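PDB 3BBL: regulatory protein of LacI family from Chloroflexus aggregans, which probably regulates transcription as a member of the LacI family, sensing a small effector through its periplasmic-binding-protein-like core. Local coordinates for residues A[103-108]-A[248-253]; A[176-181]-A[207-212]. All coordinates share one frame; numbering follows the deposited sequence.

Interaction 1 of 2, residues A[103-108]-A[248-253]; sequences AWVDID and RKCIEL
V105 meets C250, K249 and L253 where strand 104-107 packs against helix 243-258, and the valine carries most of the contact from the strand side. No hydrogen bond crosses between the segments. The axes of strand 104-107 and of the 248-253 helical segment approach to 8.4 Å and are nearly antiparallel, with 168° between their N-to-C directions. The tight part is at V105. Its CB lies 3.8 Å from C250 SG, and CG2 touches the same sulfur while also nearing the backbone of K249. With CG1 anti to the backbone N (chi1 176°), both methyls face K249 CB, each at 4.1 Å, and the valine and lysine side chains cross at about a right angle. Toward the start of the strand the packing is wider. There L253 offers one methyl, CD2, which lies 4.3 Å from V105 CG2 and 4.2 Å from A103 CB. The solvent side is polar and looser. K249 begins by pointing at the strand, but its chain bends and carries the ammonium away, to a long, weak ion pair with E245. One turn along the helix surface, R248 NH1 reaches E252 OE1 at 3.4 Å in a weak salt bridge that joins the guanidinium at its edge. The arrangement is the helix-on-sheet layering of the alpha/beta/alpha lobes of the periplasmic-binding-protein fold. W104 points away from the helix and stacks on H267, while D106, likewise directed away, forms salt bridges with R95 and R138. Strand 104-107 lies between strands 90-93 and 267-275; V91 of the former touches V105, C250 and L253, I268 of the latter touches V105, and helix 23-36 flanks helix 243-258 through F26 and M30.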
loop_
_atom_site.group_PDB
_atom_site.type_symbol
_atom_site.label_atom_id
_atom_site.label_comp_id
_atom_site.label_asym_id
_atom_site.label_seq_id
_atom_site.Cartn_x
_atom_site.Cartn_y
_atom_site.Cartn_z
ATOM N N ALA A 103 0.598 6.222 -27.628
ATOM C CA ALA A 103 -0.495 6.589 -26.731
ATOM C C ALA A 103 -0.067 6.535 -25.266
ATOM O O ALA A 103 0.565 5.574 -24.830
ATOM C CB ALA A 103 -1.686 5.671 -26.956
ATOM N N TRP A 104 -0.409 7.572 -24.505
ATOM C CA TRP A 104 -0.059 7.593 -23.095
ATOM C C TRP A 104 -0.893 8.488 -22.202
ATOM O O TRP A 104 -1.539 9.442 -22.652
ATOM C CB TRP A 104 1.422 7.960 -22.897
ATOM C CG TRP A 104 1.874 9.289 -23.488
ATOM C CD1 TRP A 104 2.643 9.463 -24.604
ATOM C CD2 TRP A 104 1.634 10.604 -22.962
ATOM N NE1 TRP A 104 2.902 10.800 -24.804
ATOM C CE2 TRP A 104 2.296 11.521 -23.815
ATOM C CE3 TRP A 104 0.927 11.097 -21.857
ATOM C CZ2 TRP A 104 2.271 12.902 -23.593
ATOM C CZ3 TRP A 104 0.904 12.476 -21.636
ATOM C CH2 TRP A 104 1.573 13.360 -22.505
ATOM N N VAL A 105 -0.869 8.140 -20.921
ATOM C CA VAL A 105 -1.534 8.888 -19.875
ATOM C C VAL A 105 -0.422 9.117 -18.855
ATOM O O VAL A 105 0.337 8.198 -18.544
ATOM C CB VAL A 105 -2.663 8.079 -19.203
ATOM C CG1 VAL A 105 -3.253 8.881 -18.047
ATOM C CG2 VAL A 105 -3.750 7.740 -20.217
ATOM N N ASP A 106 -0.313 10.341 -18.352
ATOM C CA ASP A 106 0.714 10.650 -17.373
ATOM C C ASP A 106 0.305 11.782 -16.451
ATOM O O ASP A 106 -0.610 12.547 -16.746
ATOM C CB ASP A 106 2.022 11.024 -18.074
ATOM C CG ASP A 106 3.235 10.841 -17.177
ATOM O OD1 ASP A 106 3.049 10.565 -15.979
ATOM O OD2 ASP A 106 4.370 10.973 -17.666
ATOM N N ILE A 107 0.994 11.870 -15.320
ATOM C CA ILE A 107 0.747 12.914 -14.346
ATOM C C ILE A 107 1.795 13.996 -14.601
ATOM O O ILE A 107 2.959 13.690 -14.853
ATOM C CB ILE A 107 0.912 12.381 -12.905
ATOM C CG1 ILE A 107 0.089 11.099 -12.720
ATOM C CG2 ILE A 107 0.487 13.447 -11.904
ATOM C CD1 ILE A 107 -1.399 11.246 -13.025
ATOM N N ASP A 108 1.382 15.259 -14.550
ATOM C CA ASP A 108 2.305 16.368 -14.770
ATOM C C ASP A 108 3.178 16.559 -13.518
ATOM O O ASP A 108 2.884 17.401 -12.670
ATOM C CB ASP A 108 1.521 17.654 -15.065
ATOM C CG ASP A 108 2.408 18.784 -15.572
ATOM O OD1 ASP A 108 3.637 18.738 -15.346
ATOM O OD2 ASP A 108 1.869 19.729 -16.186
ATOM N N ARG A 248 -8.403 4.839 -14.888
ATOM C CA ARG A 248 -9.613 4.887 -15.690
ATOM C C ARG A 248 -9.311 5.379 -17.103
ATOM O O ARG A 248 -9.829 4.840 -18.074
ATOM C CB ARG A 248 -10.643 5.802 -15.011
ATOM C CG ARG A 248 -11.868 6.117 -15.862
ATOM C CD ARG A 248 -12.940 6.851 -15.072
ATOM N NE ARG A 248 -12.564 8.219 -14.711
ATOM C CZ ARG A 248 -12.446 9.226 -15.574
ATOM N NH1 ARG A 248 -12.673 9.029 -16.869
ATOM N NH2 ARG A 248 -12.109 10.435 -15.137
ATOM N N LYS A 249 -8.467 6.401 -17.210
ATOM C CA LYS A 249 -8.109 6.962 -18.506
ATOM C C LYS A 249 -7.306 5.993 -19.364
ATOM O O LYS A 249 -7.431 5.987 -20.583
ATOM C CB LYS A 249 -7.320 8.263 -18.328
ATOM C CG LYS A 249 -8.154 9.465 -17.892
ATOM C CD LYS A 249 -9.225 9.798 -18.923
ATOM C CE LYS A 249 -9.725 11.236 -18.786
ATOM N NZ LYS A 249 -10.270 11.540 -17.429
ATOM N N CYS A 250 -6.474 5.175 -18.733
ATOM C CA CYS A 250 -5.683 4.217 -19.484
ATOM C C CYS A 250 -6.599 3.202 -20.149
ATOM O O CYS A 250 -6.538 2.995 -21.365
ATOM C CB CYS A 250 -4.691 3.492 -18.571
ATOM S SG CYS A 250 -3.203 4.421 -18.201
ATOM N N ILE A 251 -7.450 2.570 -19.348
ATOM C CA ILE A 251 -8.382 1.573 -19.858
ATOM C C ILE A 251 -9.255 2.182 -20.950
ATOM O O ILE A 251 -9.416 1.625 -22.030
ATOM C CB ILE A 251 -9.288 1.043 -18.725
ATOM C CG1 ILE A 251 -8.457 0.222 -17.734
ATOM C CG2 ILE A 251 -10.420 0.202 -19.301
ATOM C CD1 ILE A 251 -7.829 -1.025 -18.334
ATOM N N GLU A 252 -9.801 3.351 -20.650
ATOM C CA GLU A 252 -10.672 4.074 -21.555
ATOM C C GLU A 252 -10.027 4.377 -22.902
ATOM O O GLU A 252 -10.674 4.293 -23.940
ATOM C CB GLU A 252 -11.089 5.367 -20.878
ATOM C CG GLU A 252 -12.215 6.107 -21.529
ATOM C CD GLU A 252 -12.701 7.239 -20.653
ATOM O OE1 GLU A 252 -13.146 6.965 -19.514
ATOM O OE2 GLU A 252 -12.629 8.403 -21.100
ATOM N N LEU A 253 -8.748 4.726 -22.882
ATOM C CA LEU A 253 -8.031 5.052 -24.109
ATOM C C LEU A 253 -7.628 3.801 -24.880
ATOM O O LEU A 253 -7.683 3.777 -26.105
ATOM C CB LEU A 253 -6.786 5.881 -23.778
ATOM C CG LEU A 253 -5.878 6.297 -24.937
ATOM C CD1 LEU A 253 -6.677 7.090 -25.956
ATOM C CD2 LEU A 253 -4.719 7.133 -24.404
#

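Interaction 2 of 2, residues A[176-181]-A[207-212]; sequences MTLHLL and ARERGL
R210 lies across L181 and L178, its stem nearer L181 at CB and its guanidinium face turned to L178. R210 CB is 4.0 Å from L181 CD1, and R210 CG sits 3.9 Å from L178 CD2 while also touching L181 CD1. A bend at chi2 (-56°) then turns CD, and beyond it the flat group lies against L178: NE, CZ and NH2 all touch CD2, which stands 3.3 Å above the guanidinium plane and is displaced toward its rim. At the tip, NH1 approaches the carbonyl of L181. L181 O lies in the guanidinium plane at its edge and is bridged by a water that donates to L181 O at 3.0 Å and accepts from R210 NH1 at 2.7 Å. NH1 also forms a salt bridge with D182. The arginine stands just where helix 197-209 stops, in a Schellman motif: L212 N bonds to A207 O and G211 N to R208 O, with G211 at positive phi (70°) as the C-prime residue. Beyond that turn L212 points toward the other helix, and its CD1 meets L181 CD2 tip to tip at 3.6 Å. The other methyl of L181, CD1, rests 3.8 Å from A207 CA. On the exposed side, E209 comes near L178 CD1 but pairs with R174, and R208, pointing away, makes a cation-pi contact with F233 of the second subunit.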
loop_
_atom_site.group_PDB
_atom_site.type_symbol
_atom_site.label_atom_id
_atom_site.label_comp_id
_atom_site.label_asym_id
_atom_site.label_seq_id
_atom_site.Cartn_x
_atom_site.Cartn_y
_atom_site.Cartn_z
HETATM N N MSE A 176 20.872 12.621 3.474
HETATM C CA MSE A 176 20.996 13.876 2.737
HETATM C C MSE A 176 20.527 15.059 3.585
HETATM O O MSE A 176 21.109 16.137 3.527
HETATM C CB MSE A 176 20.197 13.816 1.432
HETATM C CG MSE A 176 20.643 12.689 0.550
HETATM SE SE MSE A 176 19.923 12.782 -1.322
HETATM C CE MSE A 176 18.097 13.042 -0.792
ATOM N N THR A 177 19.486 14.861 4.388
ATOM C CA THR A 177 18.994 15.958 5.210
ATOM C C THR A 177 19.959 16.278 6.353
ATOM O O THR A 177 20.163 17.456 6.694
ATOM C CB THR A 177 17.583 15.665 5.781
ATOM O OG1 THR A 177 16.664 15.491 4.696
ATOM C CG2 THR A 177 17.098 16.828 6.657
ATOM N N LEU A 178 20.551 15.243 6.939
ATOM C CA LEU A 178 21.499 15.463 8.019
ATOM C C LEU A 178 22.689 16.247 7.450
ATOM O O LEU A 178 23.255 17.110 8.112
ATOM C CB LEU A 178 21.947 14.124 8.623
ATOM C CG LEU A 178 20.919 13.440 9.536
ATOM C CD1 LEU A 178 21.419 12.065 9.947
ATOM C CD2 LEU A 178 20.652 14.305 10.759
ATOM N N HIS A 179 23.051 15.954 6.207
ATOM C CA HIS A 179 24.147 16.662 5.558
ATOM C C HIS A 179 23.781 18.149 5.475
ATOM O O HIS A 179 24.603 19.013 5.736
ATOM C CB HIS A 179 24.373 16.100 4.150
ATOM C CG HIS A 179 25.357 16.882 3.340
ATOM N ND1 HIS A 179 26.714 16.854 3.585
ATOM C CD2 HIS A 179 25.183 17.715 2.284
ATOM C CE1 HIS A 179 27.333 17.629 2.712
ATOM N NE2 HIS A 179 26.427 18.163 1.913
ATOM N N LEU A 180 22.536 18.437 5.118
ATOM C CA LEU A 180 22.064 19.816 5.006
ATOM C C LEU A 180 21.936 20.488 6.365
ATOM O O LEU A 180 22.208 21.673 6.500
ATOM C CB LEU A 180 20.713 19.863 4.276
ATOM C CG LEU A 180 20.751 19.586 2.770
ATOM C CD1 LEU A 180 19.346 19.482 2.231
ATOM C CD2 LEU A 180 21.511 20.691 2.063
ATOM N N LEU A 181 21.518 19.731 7.373
ATOM C CA LEU A 181 21.377 20.284 8.711
ATOM C C LEU A 181 22.746 20.511 9.364
ATOM O O LEU A 181 22.843 21.171 10.400
ATOM C CB LEU A 181 20.505 19.369 9.578
ATOM C CG LEU A 181 19.060 19.217 9.071
ATOM C CD1 LEU A 181 18.228 18.418 10.057
ATOM C CD2 LEU A 181 18.440 20.587 8.865
ATOM N N ALA A 207 15.433 15.947 11.012
ATOM C CA ALA A 207 15.061 17.184 11.686
ATOM C C ALA A 207 14.857 16.924 13.176
ATOM O O ALA A 207 15.347 17.675 14.025
ATOM C CB ALA A 207 13.795 17.737 11.085
ATOM N N ARG A 208 14.119 15.861 13.477
ATOM C CA ARG A 208 13.842 15.468 14.854
ATOM C C ARG A 208 15.156 15.188 15.589
ATOM O O ARG A 208 15.360 15.641 16.707
ATOM C CB ARG A 208 12.951 14.224 14.862
ATOM C CG ARG A 208 12.726 13.617 16.238
ATOM C CD ARG A 208 11.831 12.384 16.156
ATOM N NE ARG A 208 12.319 11.386 15.197
ATOM C CZ ARG A 208 13.452 10.696 15.333
ATOM N NH1 ARG A 208 14.233 10.888 16.396
ATOM N NH2 ARG A 208 13.804 9.807 14.407
ATOM N N GLU A 209 16.047 14.447 14.949
ATOM C CA GLU A 209 17.334 14.136 15.542
ATOM C C GLU A 209 18.151 15.394 15.847
ATOM O O GLU A 209 18.897 15.424 16.830
ATOM C CB GLU A 209 18.134 13.211 14.618
ATOM C CG GLU A 209 17.703 11.756 14.691
ATOM C CD GLU A 209 18.516 10.843 13.792
ATOM O OE1 GLU A 209 19.760 10.998 13.740
ATOM O OE2 GLU A 209 17.904 9.963 13.149
ATOM N N ARG A 210 18.012 16.428 15.020
ATOM C CA ARG A 210 18.766 17.656 15.233
ATOM C C ARG A 210 18.023 18.732 16.026
ATOM O O ARG A 210 18.453 19.880 16.089
ATOM C CB ARG A 210 19.236 18.219 13.892
ATOM C CG ARG A 210 20.220 17.329 13.169
ATOM C CD ARG A 210 21.434 17.023 14.034
ATOM N NE ARG A 210 22.363 16.125 13.351
ATOM C CZ ARG A 210 23.115 16.473 12.312
ATOM N NH1 ARG A 210 23.062 17.706 11.834
ATOM N NH2 ARG A 210 23.901 15.577 11.733
ATOM N N GLY A 211 16.901 18.357 16.630
ATOM C CA GLY A 211 16.143 19.292 17.438
ATOM C C GLY A 211 15.409 20.426 16.751
ATOM O O GLY A 211 15.142 21.441 17.388
ATOM N N LEU A 212 15.078 20.278 15.475
ATOM C CA LEU A 212 14.353 21.333 14.779
ATOM C C LEU A 212 12.866 21.011 14.729
ATOM O O LEU A 212 12.486 19.860 14.571
ATOM C CB LEU A 212 14.877 21.488 13.359
ATOM C CG LEU A 212 16.314 21.984 13.211
ATOM C CD1 LEU A 212 16.751 21.848 11.766
ATOM C CD2 LEU A 212 16.417 23.440 13.672
HETATM O O HOH W 1 22.416 19.973 13.126
#

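How the interactions relate
The two contacts lie on opposite sides of the chain's centre, their own centres 39 Å apart and their nearest atoms about 20 Å apart, so neither touches the other. Along the chain, interaction 2 is nested within the loop closed by interaction 1, as expected for a fold whose polypeptide leaves one lobe, builds the other and returns. Interaction 1 joins a strand to a helix added after that return; interaction 2 ties together two consecutive helices of the intervening lobe. Interaction 1 is buried, interaction 2 only partly so. In this family the effector is bound in the cleft between the two lobes; the contacts lie in different lobes, and no ligand atoms take part in either.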